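Local atomic coordinates of enterochelin esterase (Salmonella enterica subsp. enterica serovar Typhimurium, PDB entry 3MGA), a protein that probably hydrolyses the ester bonds of ferric enterobactin (enterochelin), allowing release of the iron carried by this siderophore. Residues E13-T18 / T35-D40; L192-E197 / P233-L238. All blocks are in the same frame, centred on the assembly; numbering follows the deposited sequence.

Contact 1 of 2, residues E13-T18 / T35-D40; sequences EAWWRT and TFWWRD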
loop_
_atom_site.group_PDB
_atom_site.type_symbol
_atom_site.label_atom_id
_atom_site.label_comp_id
_atom_site.label_asym_id
_atom_site.label_seq_id
_atom_site.Cartn_x
_atom_site.Cartn_y
_atom_site.Cartn_z
ATOM N N GLU A 13 9.578 16.048 32.618
ATOM C CA GLU A 13 8.783 14.822 32.668
ATOM C C GLU A 13 7.306 15.133 32.446
ATOM O O GLU A 13 6.632 14.452 31.674
ATOM C CB GLU A 13 8.976 14.107 34.012
ATOM C CG GLU A 13 8.198 12.796 34.149
ATOM C CD GLU A 13 8.604 11.752 33.118
ATOM O OE1 GLU A 13 9.782 11.750 32.698
ATOM O OE2 GLU A 13 7.747 10.919 32.746
ATOM N N ALA A 14 6.815 16.166 33.128
ATOM C CA ALA A 14 5.419 16.590 33.015
ATOM C C ALA A 14 5.092 17.110 31.611
ATOM O O ALA A 14 3.947 17.030 31.162
ATOM C CB ALA A 14 5.108 17.658 34.059
ATOM N N TRP A 15 6.099 17.647 30.929
ATOM C CA TRP A 15 5.922 18.167 29.579
ATOM C C TRP A 15 5.765 17.018 28.580
ATOM O O TRP A 15 4.957 17.109 27.655
ATOM C CB TRP A 15 7.098 19.064 29.197
ATOM C CG TRP A 15 6.960 19.695 27.857
ATOM C CD1 TRP A 15 6.315 20.861 27.563
ATOM C CD2 TRP A 15 7.493 19.207 26.623
ATOM N NE1 TRP A 15 6.409 21.127 26.219
ATOM C CE2 TRP A 15 7.127 20.125 25.618
ATOM C CE3 TRP A 15 8.241 18.076 26.268
ATOM C CZ2 TRP A 15 7.483 19.950 24.279
ATOM C CZ3 TRP A 15 8.596 17.904 24.937
ATOM C CH2 TRP A 15 8.217 18.836 23.960
ATOM N N TRP A 16 6.537 15.945 28.764
ATOM C CA TRP A 16 6.433 14.774 27.881
ATOM C C TRP A 16 5.089 14.051 28.018
ATOM O O TRP A 16 4.629 13.403 27.075
ATOM C CB TRP A 16 7.587 13.788 28.100
ATOM C CG TRP A 16 8.881 14.233 27.495
ATOM C CD1 TRP A 16 10.005 14.640 28.149
ATOM C CD2 TRP A 16 9.170 14.342 26.097
ATOM N NE1 TRP A 16 10.985 14.972 27.246
ATOM C CE2 TRP A 16 10.495 14.804 25.979
ATOM C CE3 TRP A 16 8.438 14.083 24.932
ATOM C CZ2 TRP A 16 11.106 15.014 24.741
ATOM C CZ3 TRP A 16 9.043 14.296 23.702
ATOM C CH2 TRP A 16 10.363 14.757 23.617
ATOM N N ARG A 17 4.472 14.169 29.195
ATOM C CA ARG A 17 3.168 13.557 29.477
ATOM C C ARG A 17 2.065 14.087 28.561
ATOM O O ARG A 17 1.114 13.369 28.257
ATOM C CB ARG A 17 2.783 13.812 30.937
ATOM C CG ARG A 17 3.625 13.054 31.955
ATOM C CD ARG A 17 3.145 11.618 32.147
ATOM N NE ARG A 17 1.837 11.576 32.812
ATOM C CZ ARG A 17 1.213 10.466 33.206
ATOM N NH1 ARG A 17 1.764 9.269 33.016
ATOM N NH2 ARG A 17 0.028 10.552 33.802
ATOM N N THR A 18 2.192 15.342 28.132
ATOM C CA THR A 18 1.201 15.973 27.247
ATOM C C THR A 18 1.353 15.545 25.785
ATOM O O THR A 18 0.446 15.753 24.970
ATOM C CB THR A 18 1.285 17.518 27.319
ATOM O OG1 THR A 18 2.568 17.961 26.855
ATOM C CG2 THR A 18 1.050 18.006 28.752
ATOM N N THR A 35 4.050 19.087 13.764
ATOM C CA THR A 35 5.288 18.967 14.518
ATOM C C THR A 35 5.472 17.566 15.081
ATOM O O THR A 35 4.563 17.006 15.695
ATOM C CB THR A 35 5.320 19.968 15.699
ATOM O OG1 THR A 35 5.238 21.303 15.192
ATOM C CG2 THR A 35 6.598 19.822 16.504
ATOM N N PHE A 36 6.666 17.020 14.873
ATOM C CA PHE A 36 7.031 15.699 15.354
ATOM C C PHE A 36 7.957 15.836 16.546
ATOM O O PHE A 36 8.773 16.759 16.601
ATOM C CB PHE A 36 7.737 14.919 14.250
ATOM C CG PHE A 36 6.848 14.566 13.094
ATOM C CD1 PHE A 36 6.387 13.266 12.929
ATOM C CD2 PHE A 36 6.458 15.527 12.187
ATOM C CE1 PHE A 36 5.565 12.934 11.858
ATOM C CE2 PHE A 36 5.631 15.205 11.123
ATOM C CZ PHE A 36 5.184 13.905 10.958
ATOM N N TRP A 37 7.822 14.924 17.505
ATOM C CA TRP A 37 8.659 14.932 18.693
ATOM C C TRP A 37 9.280 13.558 18.938
ATOM O O TRP A 37 8.628 12.526 18.767
ATOM C CB TRP A 37 7.849 15.295 19.936
ATOM C CG TRP A 37 7.027 16.537 19.842
ATOM C CD1 TRP A 37 5.689 16.610 19.585
ATOM C CD2 TRP A 37 7.475 17.883 20.023
ATOM N NE1 TRP A 37 5.275 17.918 19.591
ATOM C CE2 TRP A 37 6.351 18.722 19.858
ATOM C CE3 TRP A 37 8.719 18.465 20.308
ATOM C CZ2 TRP A 37 6.433 20.114 19.966
ATOM C CZ3 TRP A 37 8.798 19.851 20.417
ATOM C CH2 TRP A 37 7.662 20.657 20.246
ATOM N N TRP A 38 10.550 13.565 19.327
ATOM C CA TRP A 38 11.276 12.352 19.677
ATOM C C TRP A 38 12.087 12.685 20.915
ATOM O O TRP A 38 12.798 13.689 20.942
ATOM C CB TRP A 38 12.187 11.855 18.548
ATOM C CG TRP A 38 12.942 10.589 18.919
ATOM C CD1 TRP A 38 12.434 9.320 18.995
ATOM C CD2 TRP A 38 14.336 10.481 19.255
ATOM N NE1 TRP A 38 13.424 8.431 19.367
ATOM C CE2 TRP A 38 14.599 9.118 19.530
ATOM C CE3 TRP A 38 15.386 11.404 19.354
ATOM C CZ2 TRP A 38 15.864 8.658 19.890
ATOM C CZ3 TRP A 38 16.646 10.945 19.717
ATOM C CH2 TRP A 38 16.873 9.585 19.981
ATOM N N ARG A 39 11.944 11.854 21.942
ATOM C CA ARG A 39 12.652 12.036 23.200
ATOM C C ARG A 39 13.914 11.185 23.180
ATOM O O ARG A 39 13.842 9.961 23.064
ATOM C CB ARG A 39 11.766 11.615 24.374
ATOM C CG ARG A 39 12.387 11.871 25.742
ATOM C CD ARG A 39 11.437 11.485 26.863
ATOM N NE ARG A 39 11.917 11.931 28.169
ATOM C CZ ARG A 39 11.286 11.715 29.322
ATOM N NH1 ARG A 39 10.135 11.043 29.357
ATOM N NH2 ARG A 39 11.809 12.172 30.451
ATOM N N ASP A 40 15.068 11.834 23.286
ATOM C CA ASP A 40 16.338 11.124 23.286
ATOM C C ASP A 40 16.480 10.412 24.627
ATOM O O ASP A 40 16.433 11.055 25.673
ATOM C CB ASP A 40 17.496 12.104 23.056
ATOM C CG ASP A 40 18.826 11.406 22.816
ATOM O OD1 ASP A 40 19.035 10.290 23.336
ATOM O OD2 ASP A 40 19.675 11.987 22.111
#

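Contact 2 of 2, residues L192-E197 / P233-L238; sequences LTTGDE and PGAVYL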
loop_
_atom_site.group_PDB
_atom_site.type_symbol
_atom_site.label_atom_id
_atom_site.label_comp_id
_atom_site.label_asym_id
_atom_site.label_seq_id
_atom_site.Cartn_x
_atom_site.Cartn_y
_atom_site.Cartn_z
ATOM N N LEU A 192 -10.620 -16.733 3.353
ATOM C CA LEU A 192 -11.640 -16.194 4.242
ATOM C C LEU A 192 -12.967 -16.181 3.496
ATOM O O LEU A 192 -13.020 -15.764 2.353
ATOM C CB LEU A 192 -11.317 -14.763 4.678
ATOM C CG LEU A 192 -12.404 -14.115 5.548
ATOM C CD1 LEU A 192 -12.432 -14.789 6.909
ATOM C CD2 LEU A 192 -12.173 -12.620 5.703
ATOM N N THR A 193 -14.026 -16.650 4.145
ATOM C CA THR A 193 -15.360 -16.633 3.566
ATOM C C THR A 193 -16.201 -15.735 4.467
ATOM O O THR A 193 -16.073 -15.798 5.685
ATOM C CB THR A 193 -15.991 -18.037 3.519
ATOM O OG1 THR A 193 -16.166 -18.526 4.848
ATOM C CG2 THR A 193 -15.119 -19.000 2.736
ATOM N N THR A 194 -17.062 -14.909 3.885
ATOM C CA THR A 194 -17.888 -13.996 4.675
ATOM C C THR A 194 -19.394 -14.179 4.463
ATOM O O THR A 194 -20.184 -13.280 4.754
ATOM C CB THR A 194 -17.503 -12.529 4.387
ATOM O OG1 THR A 194 -17.754 -12.211 3.006
ATOM C CG2 THR A 194 -16.039 -12.309 4.707
ATOM N N GLY A 195 -19.793 -15.344 3.972
ATOM C CA GLY A 195 -21.207 -15.638 3.750
ATOM C C GLY A 195 -21.413 -17.081 3.332
ATOM O O GLY A 195 -20.553 -17.667 2.667
ATOM N N ASP A 196 -22.547 -17.657 3.728
ATOM C CA ASP A 196 -22.880 -19.046 3.391
ATOM C C ASP A 196 -24.055 -19.158 2.413
ATOM O O ASP A 196 -24.264 -20.214 1.816
ATOM C CB ASP A 196 -23.165 -19.846 4.673
ATOM C CG ASP A 196 -21.920 -20.022 5.552
ATOM O OD1 ASP A 196 -20.795 -20.053 5.008
ATOM O OD2 ASP A 196 -22.070 -20.164 6.785
ATOM N N GLU A 197 -24.818 -18.075 2.251
ATOM C CA GLU A 197 -25.951 -18.060 1.327
ATOM C C GLU A 197 -25.421 -18.239 -0.092
ATOM O O GLU A 197 -24.312 -17.800 -0.395
ATOM C CB GLU A 197 -26.706 -16.727 1.401
ATOM C CG GLU A 197 -27.189 -16.328 2.787
ATOM C CD GLU A 197 -28.129 -17.332 3.407
ATOM O OE1 GLU A 197 -28.147 -17.419 4.656
ATOM O OE2 GLU A 197 -28.835 -18.045 2.656
ATOM N N PRO A 233 -20.780 -8.085 -0.513
ATOM C CA PRO A 233 -21.532 -9.322 -0.540
ATOM C C PRO A 233 -20.748 -10.431 0.143
ATOM O O PRO A 233 -19.528 -10.307 0.303
ATOM C CB PRO A 233 -21.629 -9.615 -2.030
ATOM C CG PRO A 233 -20.321 -9.109 -2.576
ATOM C CD PRO A 233 -19.981 -7.894 -1.739
ATOM N N GLY A 234 -21.426 -11.494 0.565
ATOM C CA GLY A 234 -20.723 -12.624 1.150
ATOM C C GLY A 234 -19.800 -13.117 0.051
ATOM O O GLY A 234 -20.253 -13.395 -1.052
ATOM N N ALA A 235 -18.511 -13.218 0.340
ATOM C CA ALA A 235 -17.536 -13.606 -0.672
ATOM C C ALA A 235 -16.537 -14.623 -0.179
ATOM O O ALA A 235 -16.620 -15.092 0.943
ATOM C CB ALA A 235 -16.788 -12.354 -1.162
ATOM N N VAL A 236 -15.605 -14.959 -1.069
ATOM C CA VAL A 236 -14.515 -15.881 -0.800
ATOM C C VAL A 236 -13.245 -15.114 -1.098
ATOM O O VAL A 236 -13.009 -14.743 -2.242
ATOM C CB VAL A 236 -14.579 -17.125 -1.729
ATOM C CG1 VAL A 236 -13.299 -17.987 -1.590
ATOM C CG2 VAL A 236 -15.832 -17.941 -1.446
ATOM N N TYR A 237 -12.434 -14.870 -0.072
ATOM C CA TYR A 237 -11.182 -14.124 -0.223
ATOM C C TYR A 237 -9.945 -15.025 -0.222
ATOM O O TYR A 237 -9.758 -15.816 0.686
ATOM C CB TYR A 237 -11.060 -13.091 0.894
ATOM C CG TYR A 237 -12.151 -12.049 0.874
ATOM C CD1 TYR A 237 -12.012 -10.880 0.134
ATOM C CD2 TYR A 237 -13.319 -12.232 1.589
ATOM C CE1 TYR A 237 -13.010 -9.923 0.111
ATOM C CE2 TYR A 237 -14.320 -11.278 1.576
ATOM C CZ TYR A 237 -14.161 -10.130 0.831
ATOM O OH TYR A 237 -15.160 -9.188 0.815
ATOM N N LEU A 238 -9.100 -14.879 -1.247
ATOM C CA LEU A 238 -7.883 -15.660 -1.386
ATOM C C LEU A 238 -6.626 -14.782 -1.318
ATOM O O LEU A 238 -6.346 -14.012 -2.233
ATOM C CB LEU A 238 -7.919 -16.394 -2.710
ATOM C CG LEU A 238 -6.763 -17.323 -3.032
ATOM C CD1 LEU A 238 -6.636 -18.398 -1.956
ATOM C CD2 LEU A 238 -6.979 -17.940 -4.398
HETATM O O HOH W 1 -17.382 -9.934 1.977
#

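Contact 1 of 2, residues E13-T18 / T35-D40
R39 lies flat along one face of the W16 indole, and these two residues bury the most surface here. The R39 chain is extended from CG to NE, with CG anti to the backbone N (chi1 -176°). R39 CB lies over the six-membered ring of W16, and CG over its CE2-CZ2 rim. R39 CD sits almost on the normal of the W16 five-membered ring, 3.5 Å from its centroid, a CH-pi contact. The guanidinium continues over the pyrrole edge, stacked on the indole in a cation-pi arrangement with planes 13° apart. R39 CZ is 3.4 Å from W16 CD1. W16 NE1 and R39 NE are both donors. They do not bond to each other but share D79, whose OD1 takes W16 NE1 and OD2 takes R39 NE. The other end of the guanidinium meets E13. R39 NH2 gives a hydrogen bond of 3.1 Å to E13 OE1, close to the guanidinium plane, as part of a salt bridge. The bond from NH1 to the same oxygen is weak.

Helix 13-17 packs on strand 32-39, in one of the two antiparallel sheets of the N-terminal part, which belongs to the E-set clan. W37, next on the same side of the strand, takes the edge of W15 on its face. This T-shaped pair has planes at 88°, with W15 CH2 3.7 Å from W37 CE3. W15 also places CZ3 over the W16 face opposite R39, so W16 is sandwiched between them. W37 CB touches the W16 rim at CZ3, 4.1 Å away, while W37 NE1 bonds to E23.

Contact 2 of 2, residues L192-E197 / P233-L238
L192 and Y237 form an antiparallel, hydrogen-bonded pair where strands 185-193 and 236-240 meet in the large mixed sheet of the esterase domain. L192 N donates to Y237 O, and Y237 N returns a nearly straight bond of 2.7 Å to L192 O. L192 CB and Y237 CB are 4.1 Å apart on one face of the sheet, where L223 of helix 220-228 packs on both side chains. T193 and V236 make the next, non-hydrogen-bonded pair, with side chains on the other face.

The mixed sheet is that of an alpha/beta hydrolase, and this pair belongs to its antiparallel edge region. Beyond strand 185-193 the bonding continues in altered form. T194 N bonds to A235 O, while A235 N is taken by a side chain, at T194 OG1, 2.9 Å away. With chi1 at 63°, T194 OG1 sits between its own backbone N and carbonyl carbon, where it receives this bond. T194 CG2 meets the Y237 ring at its edge, 3.7 Å from CE2. One water joins T194 OG1, Y237 OH and P233 O, donating to the carbonyl. G195 CA and G234 CA are 4.0 Å apart, so close that a CB on either would clash with the other CA.

From the N terminus, the chain first forms helix 13-17. It then runs through strand 23-26 and returns on strand 32-39, where contact 1 closes this short loop. The chain goes on through the N-terminal sheets and strand 174-180, the first of the hydrolase sheet, before strand 185-193 opens contact 2. Strand 204-207 and helices 210-216 and 220-228 follow, and strand 236-240 closes the second loop. The contacts are in series and neither nest nor cross. The centres of contacts 1 and 2 are about 45 Å apart. The nearest atoms of contacts 1 and 2 are about 32 Å apart. Contact 1 ties a terminal helix to the N-terminal sheet. Contact 2 joins two neighbouring strands of the hydrolase sheet.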